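Local coordinates for kinesin-like protein KAR3 (Saccharomyces cerevisiae, PDB 1F9V) that binds ADP and magnesium in its motor domain and, as a kinesin-family motor, probably couples ATP hydrolysis to movement along microtubules, at residues 5-10 with 312-317; 134-139 with 181-186; 275-280 with 290-295. The protein carries 2 engineered substitutions. All coordinates share one frame; numbering follows the deposited sequence.

Interaction 1 of 3, residues 5-10 with 312-317; sequences IRVYCR and TLMFVN. With ADP (adenosine-5'-diphosphate), chain D; ADP (adenosine-5'-diphosphate), chain C.
Leu313 places its methyl CD1 over the centre of the Tyr8 ring, 3.7 Å from the ring centroid, a CH-pi contact set up by CG standing anti to the backbone N (chi1 165°). At the edge of that ring lies Phe315 CE2, 4.0 Å from Tyr8 CD2, and Phe315 CE1 goes on to meet Arg10 CB at 3.5 Å. On the opposite sheet face Val7 and Met314 pack against helix 325-338. Five backbone hydrogen bonds join the two parallel strands.

Toward the polar ends, Thr312 O accepts both Arg6 N and, at 3.1 Å, N6 of one ADP. Arg6 bends at chi2 (-128°), so that its CG rests 3.3 Å from adenine C6 of this ADP, while NH2 bonds to its phosphate oxygen O2B at 3.0 Å. An alanine in place of this arginine would probably leave the phosphate without this charged partner and the adenine with less cover. Extended Arg10 turns a guanidinium face to N6 of the other ADP, the one bound by the P-loop, and is itself held by Asn66, Thr101 and the Asp64 carbonyl. The chemistry thus implies an apolar centre within a buried parallel strand pair, with an arginine meeting a nucleotide near each end.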
# COMPACT_ATOMS: atom_id res chain seq x y z
N ILE A 5 -10.70 -3.91 6.02
CA ILE A 5 -9.86 -2.79 5.63
C ILE A 5 -9.43 -1.93 6.82
O ILE A 5 -10.21 -1.72 7.74
CB ILE A 5 -10.63 -1.88 4.64
CG1 ILE A 5 -10.99 -2.66 3.38
CG2 ILE A 5 -9.80 -0.65 4.30
CD1 ILE A 5 -12.23 -2.15 2.68
N ARG A 6 -8.20 -1.45 6.78
CA ARG A 6 -7.68 -0.58 7.83
C ARG A 6 -6.86 0.51 7.17
O ARG A 6 -6.31 0.32 6.08
CB ARG A 6 -6.83 -1.36 8.81
CG ARG A 6 -7.62 -2.44 9.49
CD ARG A 6 -7.50 -2.37 10.98
NE ARG A 6 -7.70 -3.67 11.61
CZ ARG A 6 -8.70 -4.51 11.34
NH1 ARG A 6 -9.62 -4.21 10.43
NH2 ARG A 6 -8.77 -5.67 11.99
N VAL A 7 -6.78 1.65 7.83
CA VAL A 7 -6.04 2.79 7.31
C VAL A 7 -5.05 3.33 8.34
O VAL A 7 -5.42 3.59 9.48
CB VAL A 7 -7.01 3.92 6.92
CG1 VAL A 7 -6.24 5.10 6.35
CG2 VAL A 7 -8.04 3.39 5.91
N TYR A 8 -3.79 3.47 7.92
CA TYR A 8 -2.74 4.03 8.77
C TYR A 8 -2.22 5.29 8.09
O TYR A 8 -2.15 5.36 6.86
CB TYR A 8 -1.54 3.09 8.92
CG TYR A 8 -1.77 1.81 9.68
CD1 TYR A 8 -2.94 1.58 10.40
CD2 TYR A 8 -0.79 0.82 9.68
CE1 TYR A 8 -3.12 0.38 11.10
CE2 TYR A 8 -0.96 -0.37 10.38
CZ TYR A 8 -2.12 -0.58 11.08
OH TYR A 8 -2.28 -1.77 11.76
N CYS A 9 -1.87 6.29 8.89
CA CYS A 9 -1.30 7.51 8.34
C CYS A 9 0.12 7.59 8.89
O CYS A 9 0.36 7.19 10.04
CB CYS A 9 -2.09 8.74 8.80
SG CYS A 9 -1.31 10.33 8.37
N ARG A 10 1.07 8.05 8.09
CA ARG A 10 2.44 8.19 8.56
C ARG A 10 3.03 9.52 8.17
O ARG A 10 3.09 9.87 6.99
CB ARG A 10 3.35 7.08 8.03
CG ARG A 10 4.79 7.26 8.51
CD ARG A 10 5.77 6.33 7.82
NE ARG A 10 7.00 6.20 8.60
CZ ARG A 10 7.95 5.30 8.37
NH1 ARG A 10 7.82 4.44 7.36
NH2 ARG A 10 9.02 5.25 9.15
N THR A 312 -6.94 -5.72 3.71
CA THR A 312 -6.32 -4.60 3.04
C THR A 312 -5.91 -3.50 4.00
O THR A 312 -6.64 -3.18 4.94
CB THR A 312 -7.28 -4.00 1.99
OG1 THR A 312 -7.46 -4.96 0.94
CG2 THR A 312 -6.71 -2.71 1.41
N LEU A 313 -4.73 -2.93 3.76
CA LEU A 313 -4.22 -1.84 4.58
C LEU A 313 -3.84 -0.69 3.67
O LEU A 313 -3.03 -0.84 2.76
CB LEU A 313 -2.99 -2.29 5.38
CG LEU A 313 -2.16 -1.15 6.00
CD1 LEU A 313 -3.00 -0.39 7.01
CD2 LEU A 313 -0.91 -1.73 6.66
N MET A 314 -4.46 0.47 3.89
CA MET A 314 -4.14 1.66 3.12
C MET A 314 -3.16 2.42 4.01
O MET A 314 -3.44 2.70 5.17
CB MET A 314 -5.39 2.51 2.86
CG MET A 314 -6.57 1.73 2.28
SD MET A 314 -6.23 1.02 0.64
CE MET A 314 -5.78 2.53 -0.32
N PHE A 315 -1.99 2.73 3.46
CA PHE A 315 -0.94 3.43 4.18
C PHE A 315 -0.76 4.82 3.58
O PHE A 315 -0.14 4.97 2.53
CB PHE A 315 0.36 2.61 4.06
CG PHE A 315 1.28 2.76 5.22
CD1 PHE A 315 2.09 3.88 5.34
CD2 PHE A 315 1.35 1.78 6.21
CE1 PHE A 315 2.96 4.04 6.42
CE2 PHE A 315 2.21 1.93 7.30
CZ PHE A 315 3.02 3.06 7.40
N VAL A 316 -1.29 5.84 4.25
CA VAL A 316 -1.19 7.20 3.74
C VAL A 316 -0.02 7.99 4.31
O VAL A 316 0.03 8.31 5.50
CB VAL A 316 -2.51 7.97 3.96
CG1 VAL A 316 -2.40 9.38 3.41
CG2 VAL A 316 -3.65 7.23 3.26
N ASN A 317 0.93 8.27 3.42
CA ASN A 317 2.14 9.00 3.75
C ASN A 317 1.95 10.49 3.56
O ASN A 317 1.41 10.92 2.55
CB ASN A 317 3.28 8.53 2.84
CG ASN A 317 3.64 7.08 3.06
OD1 ASN A 317 3.28 6.22 2.26
ND2 ASN A 317 4.35 6.80 4.14
PB ADP D . -7.91 -7.05 15.97
O1B ADP D . -9.37 -6.96 16.29
O2B ADP D . -7.53 -6.08 14.71
O3B ADP D . -7.08 -6.73 17.16
PA ADP D . -7.43 -9.13 14.01
O1A ADP D . -7.81 -10.56 14.09
O2A ADP D . -8.31 -8.38 13.10
O3A ADP D . -7.57 -8.49 15.45
O5' ADP D . -5.87 -8.94 13.67
C5' ADP D . -5.00 -8.42 14.67
C4' ADP D . -3.83 -7.63 14.09
O4' ADP D . -3.50 -7.98 12.72
C3' ADP D . -4.07 -6.13 14.11
O3' ADP D . -3.68 -5.52 15.35
C2' ADP D . -3.30 -5.61 12.93
O2' ADP D . -1.95 -5.23 13.27
C1' ADP D . -3.39 -6.76 11.93
N9 ADP D . -4.51 -6.56 10.92
C8 ADP D . -5.65 -7.26 10.81
N7 ADP D . -6.37 -6.79 9.77
C5 ADP D . -5.71 -5.79 9.22
C6 ADP D . -5.91 -4.91 8.14
N6 ADP D . -7.02 -4.99 7.38
N1 ADP D . -4.96 -3.95 7.84
C2 ADP D . -3.83 -3.83 8.57
N3 ADP D . -3.62 -4.67 9.60
C4 ADP D . -4.51 -5.64 9.96
PB ADP C . 7.90 9.16 -2.22
O1B ADP C . 6.58 9.29 -1.56
O2B ADP C . 8.19 7.63 -2.59
O3B ADP C . 8.01 10.04 -3.41
PA ADP C . 10.42 8.83 -0.83
O1A ADP C . 10.17 7.65 0.00
O2A ADP C . 11.13 8.42 -2.04
O3A ADP C . 9.05 9.52 -1.20
O5' ADP C . 11.32 9.88 -0.07
C5' ADP C . 11.05 11.25 0.22
C4' ADP C . 12.32 11.73 0.99
O4' ADP C . 12.00 11.65 2.38
C3' ADP C . 13.54 10.81 0.80
O3' ADP C . 14.78 11.54 0.76
C2' ADP C . 13.50 9.85 1.97
O2' ADP C . 14.78 9.27 2.29
C1' ADP C . 12.87 10.71 3.06
N9 ADP C . 12.00 9.93 4.00
C8 ADP C . 10.75 9.53 3.72
N7 ADP C . 10.24 8.89 4.75
C5 ADP C . 11.15 8.85 5.70
C6 ADP C . 11.20 8.34 6.98
N6 ADP C . 10.14 7.71 7.49
N1 ADP C . 12.34 8.48 7.73
C2 ADP C . 13.43 9.12 7.26
N3 ADP C . 13.39 9.63 6.01
C4 ADP C . 12.29 9.52 5.21
O HOH W 1 5.54 9.38 5.39

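Interaction 2 of 3, residues 134-139 with 181-186; sequences NCEFIE and VTSCKL
Val181 pushes its CG1 methyl into a shallow hollow between Ile138 and Glu136, 3.8 Å from Ile138 CG2 and 4.0 Å from the methylene carbon Glu136 CG. The branch stands anti to the backbone N of Val181 (chi1 164°), and the valine and isoleucine side chains meet nearly at right angles.

Next along the strand, Glu136 is bent at chi2 (90°), which curls its carboxylate back beside Ser183. Glu136 OE2 accepts from Ser183 OG at 2.7 Å through its anti lone pair, the one away from OE1; that other oxygen, OE1, is bonded to His224, so the carboxylate is gripped from two residues and its rotation is likely to be restrained. Glu136 CG itself, anti to the carbonyl carbon, lies 3.5 Å from Thr182 O. A water fills in where the backbones draw apart, accepting from Phe137 N and donating to Thr182 O.

At the other end the main chains close up. Cys135 and Cys184 form an antiparallel hydrogen-bonded pair, Cys135 N to Cys184 O and Cys184 N to Cys135 O both at 2.8 Å. On the face bearing the two cysteines, the sulphur of Cys135 is the bump: Leu186 points toward it and sets CD1 3.9 Å from SG.

The segments run 138° apart and diverge from this short pairing, so contact is tight at the cysteines and becomes a matter of side chains toward Val181. Ile195 of helix 192-199 covers Cys135, Cys184 and Leu186, Ile138 touches Ile145 of strand 144-147, and strand 130-141 lies between strand 218-228 and the short strand 184-185, all in the mixed sheet.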
# COMPACT_ATOMS: atom_id res chain seq x y z
N ASN A 134 7.23 -17.64 -3.99
CA ASN A 134 7.63 -17.14 -5.29
C ASN A 134 7.05 -15.73 -5.44
O ASN A 134 6.03 -15.40 -4.83
CB ASN A 134 7.17 -18.09 -6.42
CG ASN A 134 5.69 -18.06 -6.67
OD1 ASN A 134 5.23 -17.58 -7.72
ND2 ASN A 134 4.92 -18.58 -5.73
N CYS A 135 7.71 -14.89 -6.22
CA CYS A 135 7.26 -13.52 -6.36
C CYS A 135 7.39 -12.93 -7.76
O CYS A 135 8.08 -13.48 -8.62
CB CYS A 135 8.05 -12.63 -5.39
SG CYS A 135 9.82 -12.47 -5.79
N GLU A 136 6.72 -11.80 -7.95
CA GLU A 136 6.77 -11.06 -9.19
C GLU A 136 6.88 -9.60 -8.76
O GLU A 136 6.44 -9.23 -7.67
CB GLU A 136 5.49 -11.24 -10.01
CG GLU A 136 5.23 -12.65 -10.49
CD GLU A 136 4.42 -13.45 -9.50
OE1 GLU A 136 3.41 -12.92 -9.00
OE2 GLU A 136 4.79 -14.61 -9.21
N PHE A 137 7.49 -8.78 -9.61
CA PHE A 137 7.64 -7.36 -9.34
C PHE A 137 7.31 -6.65 -10.64
O PHE A 137 8.07 -6.70 -11.61
CB PHE A 137 9.08 -7.03 -8.89
CG PHE A 137 9.22 -5.69 -8.20
CD1 PHE A 137 8.10 -4.97 -7.79
CD2 PHE A 137 10.48 -5.16 -7.96
CE1 PHE A 137 8.24 -3.73 -7.16
CE2 PHE A 137 10.63 -3.93 -7.33
CZ PHE A 137 9.50 -3.21 -6.93
N ILE A 138 6.15 -6.00 -10.66
CA ILE A 138 5.70 -5.31 -11.85
C ILE A 138 5.36 -3.86 -11.54
O ILE A 138 5.36 -3.44 -10.39
CB ILE A 138 4.41 -5.97 -12.43
CG1 ILE A 138 3.26 -5.83 -11.43
CG2 ILE A 138 4.67 -7.46 -12.73
CD1 ILE A 138 1.89 -6.18 -12.00
N GLU A 139 5.08 -3.11 -12.59
CA GLU A 139 4.66 -1.73 -12.44
C GLU A 139 3.54 -1.51 -13.44
O GLU A 139 3.46 -2.18 -14.47
CB GLU A 139 5.82 -0.77 -12.72
CG GLU A 139 5.84 -0.25 -14.14
CD GLU A 139 6.98 0.71 -14.40
OE1 GLU A 139 7.66 1.15 -13.44
OE2 GLU A 139 7.20 1.04 -15.59
N VAL A 181 5.19 -12.76 -17.43
CA VAL A 181 5.76 -11.97 -16.35
C VAL A 181 6.67 -12.87 -15.54
O VAL A 181 6.23 -13.92 -15.05
CB VAL A 181 4.69 -11.39 -15.42
CG1 VAL A 181 5.34 -10.91 -14.12
CG2 VAL A 181 3.96 -10.24 -16.12
N THR A 182 7.92 -12.47 -15.41
CA THR A 182 8.90 -13.25 -14.66
C THR A 182 8.49 -13.51 -13.22
O THR A 182 8.08 -12.59 -12.50
CB THR A 182 10.26 -12.54 -14.65
OG1 THR A 182 10.66 -12.24 -15.99
CG2 THR A 182 11.31 -13.41 -13.99
N SER A 183 8.58 -14.76 -12.79
CA SER A 183 8.28 -15.11 -11.41
C SER A 183 9.55 -15.75 -10.86
O SER A 183 10.23 -16.51 -11.56
CB SER A 183 7.11 -16.08 -11.30
OG SER A 183 6.75 -16.26 -9.94
N CYS A 184 9.88 -15.43 -9.62
CA CYS A 184 11.10 -15.94 -9.00
C CYS A 184 10.86 -16.65 -7.68
O CYS A 184 10.04 -16.23 -6.86
CB CYS A 184 12.08 -14.79 -8.77
SG CYS A 184 12.49 -13.87 -10.27
N LYS A 185 11.61 -17.73 -7.46
CA LYS A 185 11.52 -18.47 -6.22
C LYS A 185 12.32 -17.69 -5.17
O LYS A 185 13.30 -17.03 -5.50
CB LYS A 185 12.14 -19.85 -6.38
CG LYS A 185 11.27 -20.87 -7.10
CD LYS A 185 11.94 -22.24 -7.09
CE LYS A 185 11.09 -23.30 -7.77
NZ LYS A 185 11.55 -24.66 -7.38
N LEU A 186 11.88 -17.77 -3.92
CA LEU A 186 12.58 -17.12 -2.82
C LEU A 186 12.81 -18.22 -1.79
O LEU A 186 11.89 -18.59 -1.06
CB LEU A 186 11.73 -16.00 -2.21
CG LEU A 186 11.59 -14.70 -2.99
CD1 LEU A 186 10.73 -13.72 -2.20
CD2 LEU A 186 12.95 -14.11 -3.25
O HOH W 2 8.16 -9.86 -12.23

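Interaction 3 of 3, residues 275-280 with 290-295; sequences GDVIHA and HIPFRN
Val277 fits its two methyls against three consecutive residues, Ile291, Pro292 and Phe293. CG1, anti to the backbone N (chi1 166°), meets the ring and the isoleucine: it lies 3.6 Å from Phe293 CE1, approaching the ring obliquely, and 3.7 Å from Ile291 CG2. The other methyl, CG2, rests against the proline, 3.9 Å from Pro292 CG. Ile291 CG2 in turn lies above one face of the Phe293 ring, toward its rim, so that valine methyl, isoleucine methyl and aromatic ring form one compact apolar cluster. The chain is folded to allow this: Pro292 is the centre of an inverse gamma turn, in which Phe293 N bonds to Ile291 O at 2.8 Å, bringing the side chains on both sides of the proline to the same valine.

Outside this cluster the contact thins. Ala280, one helical turn on, reaches Ile291 CG1 with its CB at 4.1 Å, and Asp276 CB only grazes Pro292 CG at 4.5 Å. No hydrogen bond crosses between the segments, and the Asp276 carboxylate is engaged instead in a salt bridge with Lys337. His290 and Arg294 are exposed and point away from the helix, marking the solvent side.

Phe293 is further packed against Leu281 and Gln303, and its carbonyl bonds to Thr299, which links the turn to the following helix. A long helix, 258-281, a returning loop and helix 297-306 in this order probably correspond to the switch II helix, loop and next helix of the kinesin motor domain, the element that in kinesins contributes to the microtubule-binding surface.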
# COMPACT_ATOMS: atom_id res chain seq x y z
N GLY A 275 -9.75 4.50 -4.80
CA GLY A 275 -10.47 5.02 -3.66
C GLY A 275 -11.92 4.59 -3.67
O GLY A 275 -12.48 4.22 -2.64
N ASP A 276 -12.54 4.65 -4.85
CA ASP A 276 -13.94 4.26 -4.98
C ASP A 276 -14.14 2.79 -4.64
O ASP A 276 -15.09 2.42 -3.95
CB ASP A 276 -14.44 4.53 -6.40
CG ASP A 276 -14.64 6.00 -6.68
OD1 ASP A 276 -14.85 6.77 -5.72
OD2 ASP A 276 -14.60 6.39 -7.86
N VAL A 277 -13.23 1.95 -5.12
CA VAL A 277 -13.32 0.51 -4.87
C VAL A 277 -13.15 0.19 -3.38
O VAL A 277 -13.96 -0.53 -2.80
CB VAL A 277 -12.26 -0.26 -5.72
CG1 VAL A 277 -12.11 -1.69 -5.22
CG2 VAL A 277 -12.67 -0.26 -7.19
N ILE A 278 -12.11 0.72 -2.76
CA ILE A 278 -11.87 0.45 -1.34
C ILE A 278 -13.01 1.00 -0.48
O ILE A 278 -13.45 0.36 0.47
CB ILE A 278 -10.53 1.05 -0.85
CG1 ILE A 278 -9.36 0.53 -1.71
CG2 ILE A 278 -10.30 0.69 0.62
CD1 ILE A 278 -9.22 -0.96 -1.72
N HIS A 279 -13.50 2.19 -0.82
CA HIS A 279 -14.60 2.78 -0.06
C HIS A 279 -15.83 1.87 -0.14
O HIS A 279 -16.48 1.58 0.86
CB HIS A 279 -14.95 4.17 -0.59
CG HIS A 279 -16.16 4.77 0.06
ND1 HIS A 279 -16.10 5.51 1.22
CD2 HIS A 279 -17.47 4.71 -0.29
CE1 HIS A 279 -17.32 5.87 1.57
NE2 HIS A 279 -18.17 5.41 0.67
N ALA A 280 -16.15 1.42 -1.35
CA ALA A 280 -17.30 0.56 -1.54
C ALA A 280 -17.15 -0.75 -0.77
O ALA A 280 -18.11 -1.23 -0.16
CB ALA A 280 -17.51 0.28 -3.03
N HIS A 290 -22.19 -2.39 -6.90
CA HIS A 290 -21.39 -2.60 -8.10
C HIS A 290 -20.01 -1.95 -7.99
O HIS A 290 -19.80 -0.81 -8.41
CB HIS A 290 -22.13 -2.03 -9.32
CG HIS A 290 -23.54 -2.52 -9.44
ND1 HIS A 290 -24.33 -2.83 -8.35
CD2 HIS A 290 -24.31 -2.75 -10.53
CE1 HIS A 290 -25.51 -3.23 -8.76
NE2 HIS A 290 -25.53 -3.20 -10.08
N ILE A 291 -19.06 -2.70 -7.43
CA ILE A 291 -17.70 -2.22 -7.25
C ILE A 291 -17.00 -2.18 -8.62
O ILE A 291 -16.87 -3.20 -9.28
CB ILE A 291 -16.96 -3.13 -6.26
CG1 ILE A 291 -17.84 -3.28 -5.00
CG2 ILE A 291 -15.59 -2.56 -5.95
CD1 ILE A 291 -17.13 -3.80 -3.80
N PRO A 292 -16.52 -0.99 -9.03
CA PRO A 292 -15.84 -0.79 -10.32
C PRO A 292 -14.42 -1.35 -10.48
O PRO A 292 -13.53 -0.65 -10.93
CB PRO A 292 -15.85 0.73 -10.48
CG PRO A 292 -15.78 1.23 -9.08
CD PRO A 292 -16.60 0.26 -8.26
N PHE A 293 -14.23 -2.62 -10.13
CA PHE A 293 -12.91 -3.24 -10.26
C PHE A 293 -12.35 -3.11 -11.67
O PHE A 293 -11.17 -2.86 -11.85
CB PHE A 293 -12.97 -4.74 -9.94
CG PHE A 293 -13.22 -5.06 -8.49
CD1 PHE A 293 -12.24 -4.80 -7.53
CD2 PHE A 293 -14.42 -5.63 -8.09
CE1 PHE A 293 -12.46 -5.10 -6.19
CE2 PHE A 293 -14.65 -5.94 -6.75
CZ PHE A 293 -13.67 -5.67 -5.80
N ARG A 294 -13.21 -3.28 -12.67
CA ARG A 294 -12.79 -3.24 -14.07
C ARG A 294 -12.44 -1.87 -14.62
O ARG A 294 -11.95 -1.76 -15.75
CB ARG A 294 -13.86 -3.89 -14.95
CG ARG A 294 -14.34 -5.24 -14.45
CD ARG A 294 -15.41 -5.84 -15.37
NE ARG A 294 -14.83 -6.23 -16.66
CZ ARG A 294 -14.34 -7.44 -16.93
NH1 ARG A 294 -14.34 -8.40 -16.01
NH2 ARG A 294 -13.81 -7.68 -18.12
N ASN A 295 -12.68 -0.82 -13.83
CA ASN A 295 -12.40 0.54 -14.28
C ASN A 295 -10.94 0.95 -14.26
O ASN A 295 -10.60 2.04 -14.72
CB ASN A 295 -13.24 1.54 -13.48
CG ASN A 295 -14.68 1.60 -13.95
OD1 ASN A 295 -15.44 2.49 -13.57
ND2 ASN A 295 -15.07 0.64 -14.80

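In the fold
From the N terminus, strand 5-10 opens a loop that interaction 1 closes only at 312-317, some 300 residues later. Inside it the chain first makes interaction 2, closing the shorter loop between 134-139 and 181-186, and then interaction 3, in which 290-295 returns to helix 258-281; these two follow in series and do not cross. Interactions 1 and 2 belong to the same mixed sheet, their centres 24 Å apart, with no direct touch. Interactions 1 and 3 do meet: Ile278 of the helix packs against Ile5 and Met314, joining strands 4-11 and 311-318 to helix 258-281. Interaction 2 remains apart from interaction 3, nearest atoms about 13 Å apart.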